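Local coordinates for ssDNA binding protein (Pyrococcus furiosus, PDB 4PSM) that binds single-stranded DNA, probably trapping it in a system of tunnels between the subunits of its assembly, at residues Glu49-Met54 with Leu82-Tyr87; Lys4-Phe9 with Arg63-Phe68; Pro33-Lys38 with Asp72-Trp77. All coordinates share one frame; numbering follows the deposited sequence.

Interaction 1 (Glu49-Met54 with Leu82-Tyr87); sequences EKLQEM and LEIETY
Ile-84 lays its branched side chain across the last turn of helix 33-53, each branch meeting a different neighbour. Its CG2 touches Leu-51 CD2 at 3.7 Å, the two side chains crossing obliquely. The other branch of Ile-84, ending in CD1, leaves at about a right angle to CG2 and rests 3.9 Å from Lys-50 CB, at the foot of a lysine whose charged end follows a nearly extended chain. A long aliphatic stem topped by an ammonium group suits such a border position, and Lys-50 CD passes 4.4 Å from Leu-82 CD2. Met-54, a selenomethionine just past the helix end, stretches over the same isoleucine with SE 4.3 Å from Ile-84 CG2; its long, flexible chain can reach from there to the strand. The contact is the end of a helix-on-sheet packing, in which helix 33-53 lies against strand 74-87, an outer strand of the three-stranded antiparallel sheet within this chain. Strand alternation directs Leu-82, Ile-84 and Thr-86 to the helix, while Glu-83 and Glu-85 point away from it. On that far face the hydroxyl OH of Tyr-87 donates to Glu-85 OE1 at 2.8 Å, and the tyrosine ring meets Phe-9 edge-to-face.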
# COMPACT_ATOMS: atom_id res chain seq x y z
N GLU A 49 27.94 26.53 -22.69
CA GLU A 49 28.88 27.55 -23.11
C GLU A 49 29.20 27.36 -24.60
O GLU A 49 29.15 28.30 -25.37
CB GLU A 49 30.16 27.49 -22.28
CG GLU A 49 29.96 27.86 -20.81
CD GLU A 49 31.21 27.64 -19.98
OE1 GLU A 49 32.04 26.79 -20.36
OE2 GLU A 49 31.35 28.31 -18.93
N LYS A 50 29.50 26.12 -24.98
CA LYS A 50 29.79 25.79 -26.36
C LYS A 50 28.60 26.03 -27.28
O LYS A 50 28.77 26.56 -28.37
CB LYS A 50 30.29 24.34 -26.46
CG LYS A 50 31.48 24.06 -25.56
CD LYS A 50 32.39 22.99 -26.13
CE LYS A 50 33.77 23.08 -25.50
NZ LYS A 50 34.77 22.21 -26.18
N LEU A 51 27.40 25.65 -26.84
CA LEU A 51 26.21 25.92 -27.64
C LEU A 51 26.03 27.42 -27.87
O LEU A 51 25.58 27.83 -28.94
CB LEU A 51 24.94 25.36 -26.98
CG LEU A 51 24.89 23.85 -26.77
CD1 LEU A 51 23.58 23.37 -26.12
CD2 LEU A 51 25.25 23.06 -28.01
N GLN A 52 26.38 28.22 -26.87
CA GLN A 52 26.34 29.68 -27.01
C GLN A 52 27.34 30.13 -28.07
O GLN A 52 27.00 30.89 -28.97
CB GLN A 52 26.67 30.35 -25.68
CG GLN A 52 25.47 30.71 -24.81
CD GLN A 52 25.84 31.64 -23.67
OE1 GLN A 52 27.02 31.91 -23.42
NE2 GLN A 52 24.84 32.14 -22.97
N GLU A 53 28.57 29.65 -27.95
CA GLU A 53 29.64 30.01 -28.86
C GLU A 53 29.30 29.58 -30.28
O GLU A 53 29.68 30.24 -31.24
CB GLU A 53 30.95 29.37 -28.40
CG GLU A 53 32.20 30.06 -28.91
CD GLU A 53 32.47 31.38 -28.21
OE1 GLU A 53 32.87 31.35 -27.03
OE2 GLU A 53 32.28 32.44 -28.83
N MSE A 54 28.58 28.48 -30.41
CA MSE A 54 28.28 27.91 -31.72
C MSE A 54 27.06 28.53 -32.38
O MSE A 54 26.69 28.15 -33.49
CB MSE A 54 28.07 26.40 -31.60
CG MSE A 54 29.35 25.60 -31.52
SE MSE A 54 28.99 23.80 -30.87
CE MSE A 54 30.70 22.96 -31.31
N LEU A 82 34.42 15.08 -26.01
CA LEU A 82 33.10 15.68 -26.20
C LEU A 82 32.86 16.12 -27.63
O LEU A 82 33.62 16.89 -28.21
CB LEU A 82 32.90 16.89 -25.28
CG LEU A 82 31.56 17.58 -25.51
CD1 LEU A 82 30.41 16.68 -25.08
CD2 LEU A 82 31.50 18.92 -24.80
N GLU A 83 31.77 15.61 -28.20
CA GLU A 83 31.35 15.99 -29.54
C GLU A 83 29.94 16.56 -29.50
O GLU A 83 29.04 15.98 -28.89
CB GLU A 83 31.42 14.80 -30.49
CG GLU A 83 32.20 13.61 -29.94
CD GLU A 83 32.62 12.63 -31.02
OE1 GLU A 83 32.11 11.49 -31.02
OE2 GLU A 83 33.47 13.00 -31.85
N ILE A 84 29.75 17.70 -30.13
CA ILE A 84 28.44 18.30 -30.24
C ILE A 84 28.08 18.48 -31.72
O ILE A 84 28.49 19.45 -32.35
CB ILE A 84 28.37 19.67 -29.54
CG1 ILE A 84 28.83 19.56 -28.09
CG2 ILE A 84 26.96 20.23 -29.62
CD1 ILE A 84 28.81 20.88 -27.36
N GLU A 85 27.33 17.53 -32.27
CA GLU A 85 26.78 17.66 -33.60
C GLU A 85 25.56 18.57 -33.54
O GLU A 85 24.71 18.42 -32.66
CB GLU A 85 26.39 16.30 -34.16
CG GLU A 85 27.56 15.33 -34.27
CD GLU A 85 27.13 13.94 -34.67
OE1 GLU A 85 25.91 13.72 -34.81
OE2 GLU A 85 28.00 13.07 -34.85
N THR A 86 25.48 19.51 -34.46
CA THR A 86 24.38 20.47 -34.47
C THR A 86 23.57 20.36 -35.76
O THR A 86 24.09 20.01 -36.81
CB THR A 86 24.89 21.91 -34.28
OG1 THR A 86 23.86 22.83 -34.66
CG2 THR A 86 26.12 22.16 -35.14
N TYR A 87 22.28 20.66 -35.67
CA TYR A 87 21.40 20.59 -36.82
C TYR A 87 20.44 21.76 -36.80
O TYR A 87 19.50 21.77 -36.01
CB TYR A 87 20.65 19.27 -36.83
CG TYR A 87 21.57 18.08 -36.79
CD1 TYR A 87 22.01 17.48 -37.96
CD2 TYR A 87 22.01 17.56 -35.58
CE1 TYR A 87 22.86 16.39 -37.93
CE2 TYR A 87 22.87 16.47 -35.55
CZ TYR A 87 23.29 15.90 -36.73
OH TYR A 87 24.14 14.82 -36.71

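Interaction 2 (Lys4-Phe9 with Arg63-Phe68); sequences KLMTGF and RISVDF
Two antiparallel strands, 4-8 and 63-68, pair here as neighbours in the three-stranded sheet. Leu-5 and Val-66 form a hydrogen-bonded pair: Leu-5 N reaches Val-66 O at 2.7 Å in an almost straight bond, and Val-66 N returns one to Leu-5 O. Lys-4 with Asp-67 and Met-6 with Ser-65 are the flanking non-hydrogen-bonded pairs; Lys-4 NZ stays 4.2 Å from Asp-67 OD1, beyond a salt bridge, and the aspartate is poorly ordered.

At Thr-7 the regular pattern breaks. Its N still donates to Ile-64 O, but the amide of Ile-64 is taken by the side chain: Ile-64 N meets Thr-7 OG1 at 2.8 Å, and the same hydroxyl donates to Gly-8 O. The crowded first torsion, chi1 59°, sets OG1 between backbone N and carbonyl carbon, where it can do both. A water accepts from Gly-8 N and donates to Ile-64 O, while the positive phi of Gly-8 suits a residue without a side chain. An alanine in place of Thr-7 would remove the hydroxyl that accepts from Ile-64 N and donates to Gly-8 O, and would probably loosen the pairing just before the corner at Phe-9.

Beyond it Arg-63 bends at chi3 and comes over the Phe-9 face, its CZ 4.4 Å from the ring centroid in a cation-pi contact. The planes are 71° apart, so NH1 dips toward the ring while CD adds a CH-pi contact; NH1 also forms a salt bridge with Glu-101 of the second subunit.

Leu-5, Thr-7 and Phe-68 pack on helix 15-26, Val-66 on helix 33-53, Ile-64 on both, and Phe-9 on helix 93-141, with strand 74-87 flanking strand 61-71.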
# COMPACT_ATOMS: atom_id res chain seq x y z
N LYS A 4 30.63 5.45 -22.93
CA LYS A 4 30.31 6.66 -23.68
C LYS A 4 28.89 7.11 -23.41
O LYS A 4 27.96 6.30 -23.37
CB LYS A 4 30.52 6.44 -25.17
CG LYS A 4 30.74 7.71 -25.97
CD LYS A 4 31.29 7.36 -27.35
CE LYS A 4 32.48 6.42 -27.22
NZ LYS A 4 32.71 5.62 -28.44
N LEU A 5 28.72 8.41 -23.22
CA LEU A 5 27.40 9.00 -23.06
C LEU A 5 26.95 9.55 -24.41
O LEU A 5 27.67 10.28 -25.07
CB LEU A 5 27.43 10.07 -21.99
CG LEU A 5 26.45 11.23 -21.78
CD1 LEU A 5 25.53 11.62 -22.94
CD2 LEU A 5 25.77 11.25 -20.43
N MSE A 6 25.74 9.17 -24.82
CA MSE A 6 25.19 9.63 -26.08
C MSE A 6 23.73 10.00 -25.91
O MSE A 6 22.94 9.23 -25.38
CB MSE A 6 25.31 8.55 -27.14
CG MSE A 6 26.72 8.05 -27.35
SE MSE A 6 26.77 6.66 -28.71
CE MSE A 6 25.44 5.45 -27.96
N THR A 7 23.39 11.20 -26.35
CA THR A 7 22.03 11.69 -26.23
C THR A 7 21.14 11.21 -27.38
O THR A 7 19.93 11.07 -27.22
CB THR A 7 21.99 13.23 -26.19
OG1 THR A 7 22.58 13.76 -27.37
CG2 THR A 7 22.72 13.76 -24.97
N GLY A 8 21.75 10.96 -28.54
CA GLY A 8 20.99 10.79 -29.76
C GLY A 8 20.44 12.16 -30.09
O GLY A 8 20.86 13.16 -29.50
N PHE A 9 19.51 12.22 -31.03
CA PHE A 9 18.95 13.52 -31.41
C PHE A 9 18.14 14.12 -30.27
O PHE A 9 17.32 13.45 -29.65
CB PHE A 9 18.08 13.41 -32.66
CG PHE A 9 18.83 13.04 -33.90
CD1 PHE A 9 19.64 13.98 -34.53
CD2 PHE A 9 18.72 11.77 -34.43
CE1 PHE A 9 20.34 13.65 -35.69
CE2 PHE A 9 19.42 11.44 -35.59
CZ PHE A 9 20.23 12.38 -36.22
N ARG A 63 23.26 16.54 -31.22
CA ARG A 63 23.61 15.24 -30.70
C ARG A 63 24.85 15.42 -29.85
O ARG A 63 25.80 16.07 -30.28
CB ARG A 63 23.89 14.24 -31.81
CG ARG A 63 22.70 13.91 -32.67
CD ARG A 63 23.10 12.96 -33.78
NE ARG A 63 23.58 11.68 -33.27
CZ ARG A 63 22.78 10.65 -33.01
NH1 ARG A 63 21.48 10.75 -33.22
NH2 ARG A 63 23.29 9.52 -32.55
N ILE A 64 24.84 14.86 -28.65
CA ILE A 64 25.97 14.99 -27.74
C ILE A 64 26.58 13.64 -27.41
O ILE A 64 25.87 12.68 -27.08
CB ILE A 64 25.57 15.73 -26.45
CG1 ILE A 64 25.14 17.16 -26.78
CG2 ILE A 64 26.72 15.70 -25.44
CD1 ILE A 64 24.65 17.94 -25.59
N SER A 65 27.89 13.57 -27.51
CA SER A 65 28.63 12.37 -27.17
C SER A 65 29.79 12.77 -26.27
O SER A 65 30.38 13.83 -26.42
CB SER A 65 29.16 11.68 -28.43
OG SER A 65 28.13 11.54 -29.39
N VAL A 66 30.12 11.91 -25.32
CA VAL A 66 31.25 12.17 -24.45
C VAL A 66 31.62 10.92 -23.69
O VAL A 66 30.76 10.24 -23.12
CB VAL A 66 30.95 13.33 -23.47
CG1 VAL A 66 29.84 12.94 -22.51
CG2 VAL A 66 32.21 13.72 -22.71
N ASP A 67 32.90 10.59 -23.72
CA ASP A 67 33.42 9.48 -22.94
C ASP A 67 33.71 9.98 -21.54
O ASP A 67 34.00 11.16 -21.33
CB ASP A 67 34.68 8.90 -23.58
CG ASP A 67 34.37 8.08 -24.82
OD1 ASP A 67 34.22 6.85 -24.70
OD2 ASP A 67 34.27 8.67 -25.92
N PHE A 68 33.59 9.07 -20.58
CA PHE A 68 33.85 9.39 -19.19
C PHE A 68 34.27 8.12 -18.48
O PHE A 68 34.09 7.02 -19.00
CB PHE A 68 32.59 9.96 -18.54
CG PHE A 68 31.49 8.95 -18.35
CD1 PHE A 68 31.31 8.31 -17.14
CD2 PHE A 68 30.65 8.63 -19.41
CE1 PHE A 68 30.31 7.37 -16.97
CE2 PHE A 68 29.64 7.69 -19.24
CZ PHE A 68 29.47 7.06 -18.02
O HOH W 1 24.43 11.34 -29.39

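Interaction 3 (Pro33-Lys38 with Asp72-Trp77); sequences PEEVVK and DGKIVW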
# COMPACT_ATOMS: atom_id res chain seq x y z
N PRO A 33 23.22 8.86 -6.89
CA PRO A 33 22.47 9.87 -7.65
C PRO A 33 23.07 11.27 -7.53
O PRO A 33 23.18 11.97 -8.54
CB PRO A 33 21.08 9.82 -7.01
CG PRO A 33 20.96 8.43 -6.51
CD PRO A 33 22.35 8.03 -6.05
N GLU A 34 23.45 11.67 -6.32
CA GLU A 34 24.00 13.00 -6.11
C GLU A 34 25.24 13.23 -6.98
O GLU A 34 25.50 14.34 -7.41
CB GLU A 34 24.34 13.24 -4.63
CG GLU A 34 24.48 11.98 -3.80
CD GLU A 34 23.15 11.38 -3.39
OE1 GLU A 34 23.04 10.14 -3.33
OE2 GLU A 34 22.20 12.16 -3.12
N GLU A 35 25.99 12.17 -7.24
CA GLU A 35 27.16 12.28 -8.11
C GLU A 35 26.75 12.48 -9.56
O GLU A 35 27.33 13.29 -10.27
CB GLU A 35 28.07 11.04 -7.98
CG GLU A 35 29.19 10.97 -9.01
CD GLU A 35 30.18 12.12 -8.90
OE1 GLU A 35 30.22 12.78 -7.84
OE2 GLU A 35 30.92 12.37 -9.87
N VAL A 36 25.73 11.74 -9.99
CA VAL A 36 25.18 11.88 -11.32
C VAL A 36 24.70 13.31 -11.54
O VAL A 36 25.01 13.94 -12.55
CB VAL A 36 24.00 10.91 -11.55
CG1 VAL A 36 23.26 11.26 -12.84
CG2 VAL A 36 24.50 9.48 -11.58
N VAL A 37 23.95 13.82 -10.57
CA VAL A 37 23.44 15.18 -10.66
C VAL A 37 24.59 16.17 -10.75
O VAL A 37 24.56 17.12 -11.52
CB VAL A 37 22.55 15.53 -9.45
CG1 VAL A 37 22.37 17.04 -9.32
CG2 VAL A 37 21.21 14.84 -9.58
N LYS A 38 25.62 15.91 -9.96
CA LYS A 38 26.78 16.79 -9.88
C LYS A 38 27.59 16.73 -11.18
O LYS A 38 27.97 17.75 -11.73
CB LYS A 38 27.63 16.41 -8.67
CG LYS A 38 28.74 17.38 -8.31
CD LYS A 38 30.01 17.10 -9.11
CE LYS A 38 31.24 17.33 -8.25
NZ LYS A 38 31.19 18.64 -7.55
N ASP A 72 36.45 5.59 -8.28
CA ASP A 72 36.09 5.77 -6.88
C ASP A 72 34.68 6.32 -6.79
O ASP A 72 34.42 7.26 -6.05
CB ASP A 72 37.08 6.71 -6.20
CG ASP A 72 38.52 6.32 -6.45
OD1 ASP A 72 38.86 5.13 -6.30
OD2 ASP A 72 39.32 7.21 -6.81
N GLY A 73 33.78 5.75 -7.59
CA GLY A 73 32.39 6.15 -7.59
C GLY A 73 32.17 7.59 -8.02
O GLY A 73 31.12 8.17 -7.74
N LYS A 74 33.15 8.16 -8.70
CA LYS A 74 33.05 9.53 -9.20
C LYS A 74 33.12 9.57 -10.71
O LYS A 74 33.98 8.94 -11.32
CB LYS A 74 34.16 10.41 -8.61
CG LYS A 74 34.02 10.68 -7.13
CD LYS A 74 33.20 11.93 -6.87
CE LYS A 74 33.20 12.30 -5.40
NZ LYS A 74 32.58 13.63 -5.16
N ILE A 75 32.22 10.32 -11.33
CA ILE A 75 32.23 10.45 -12.78
C ILE A 75 33.28 11.48 -13.20
O ILE A 75 33.19 12.66 -12.85
CB ILE A 75 30.85 10.84 -13.34
CG1 ILE A 75 29.81 9.76 -13.01
CG2 ILE A 75 30.91 11.06 -14.85
CD1 ILE A 75 28.40 10.14 -13.37
N VAL A 76 34.29 11.03 -13.94
CA VAL A 76 35.30 11.94 -14.46
C VAL A 76 35.15 12.08 -15.97
O VAL A 76 35.35 11.13 -16.74
CB VAL A 76 36.75 11.53 -14.04
CG1 VAL A 76 36.74 10.84 -12.68
CG2 VAL A 76 37.40 10.65 -15.09
N TRP A 77 34.74 13.26 -16.40
CA TRP A 77 34.52 13.50 -17.81
C TRP A 77 35.86 13.56 -18.52
O TRP A 77 36.87 13.96 -17.93
CB TRP A 77 33.75 14.80 -18.04
CG TRP A 77 32.37 14.80 -17.46
CD1 TRP A 77 31.90 15.57 -16.43
CD2 TRP A 77 31.26 13.98 -17.87
NE1 TRP A 77 30.58 15.29 -16.19
CE2 TRP A 77 30.16 14.32 -17.05
CE3 TRP A 77 31.10 12.99 -18.85
CZ2 TRP A 77 28.91 13.71 -17.19
CZ3 TRP A 77 29.86 12.38 -18.98
CH2 TRP A 77 28.78 12.74 -18.15
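Glu-35, in the first turn of helix 33-53, sends its side chain toward the segment 72-77. Glu-35 CB lies 4.2 Å from Gly-73 O. Glu-35 CG, anti to the backbone N (chi1 170°), comes closer, 3.6 Å from Gly-73 O. A bend at chi2, 63°, then turns the carboxylate, bringing Glu-35 CD to 3.6 Å from Lys-74 CD. At the tip the two oxygens divide the work. Glu-35 OE2 accepts the backbone N-H of Ile-75, N to OE2 2.8 Å, the donor standing above the carboxylate plane, whereas Glu-35 OE1 lies against the lysine chain, 3.2 Å from Lys-74 CD, and makes a long salt bridge of 3.7 Å to Lys-74 NZ. Glutamate suits this buried place, having the length to reach the strand and two oxygens for two partners; the nearby ammonium and the helix start would probably favour its charged form.

The strand end belongs to a beta-hairpin joining 61-71 to 74-87, whose turn residues Asp-72 and Gly-73 both have positive phi, with the angles of a type I' turn. Just past it, Ile-75 points to the helix and its CD1 comes 4.3 Å from Val-36 CG2, one apolar tip against another. Its other branch, CG2, sits 3.9 Å above the plane of the Trp-77 ring, over the centre. Trp-77 NE1 in turn donates to the carbonyl of Ala-39, tying the indole to the next part of the helix.

How the interactions relate
Interactions 1 and 3 lie toward opposite ends of the same pairing, helix 33-53 on strand 74-87; their centres are 23 Å apart and their nearest atoms about 7 Å, so they do not touch. Interaction 2 touches both through the middle strand 61-71. Its centre is 12 Å from that of interaction 1, where Glu-83 N lies 2.9 Å from Ser-65 O, a probable hydrogen bond, and 16 Å from that of interaction 3, where Phe-68 CB packs 3.4 Å from Trp-77 CE3. Interaction 2 adds polar bonds to the second subunit, through Arg-63 and Phe-9 to Glu-101 of that subunit, while interaction 3 packs on the third subunit.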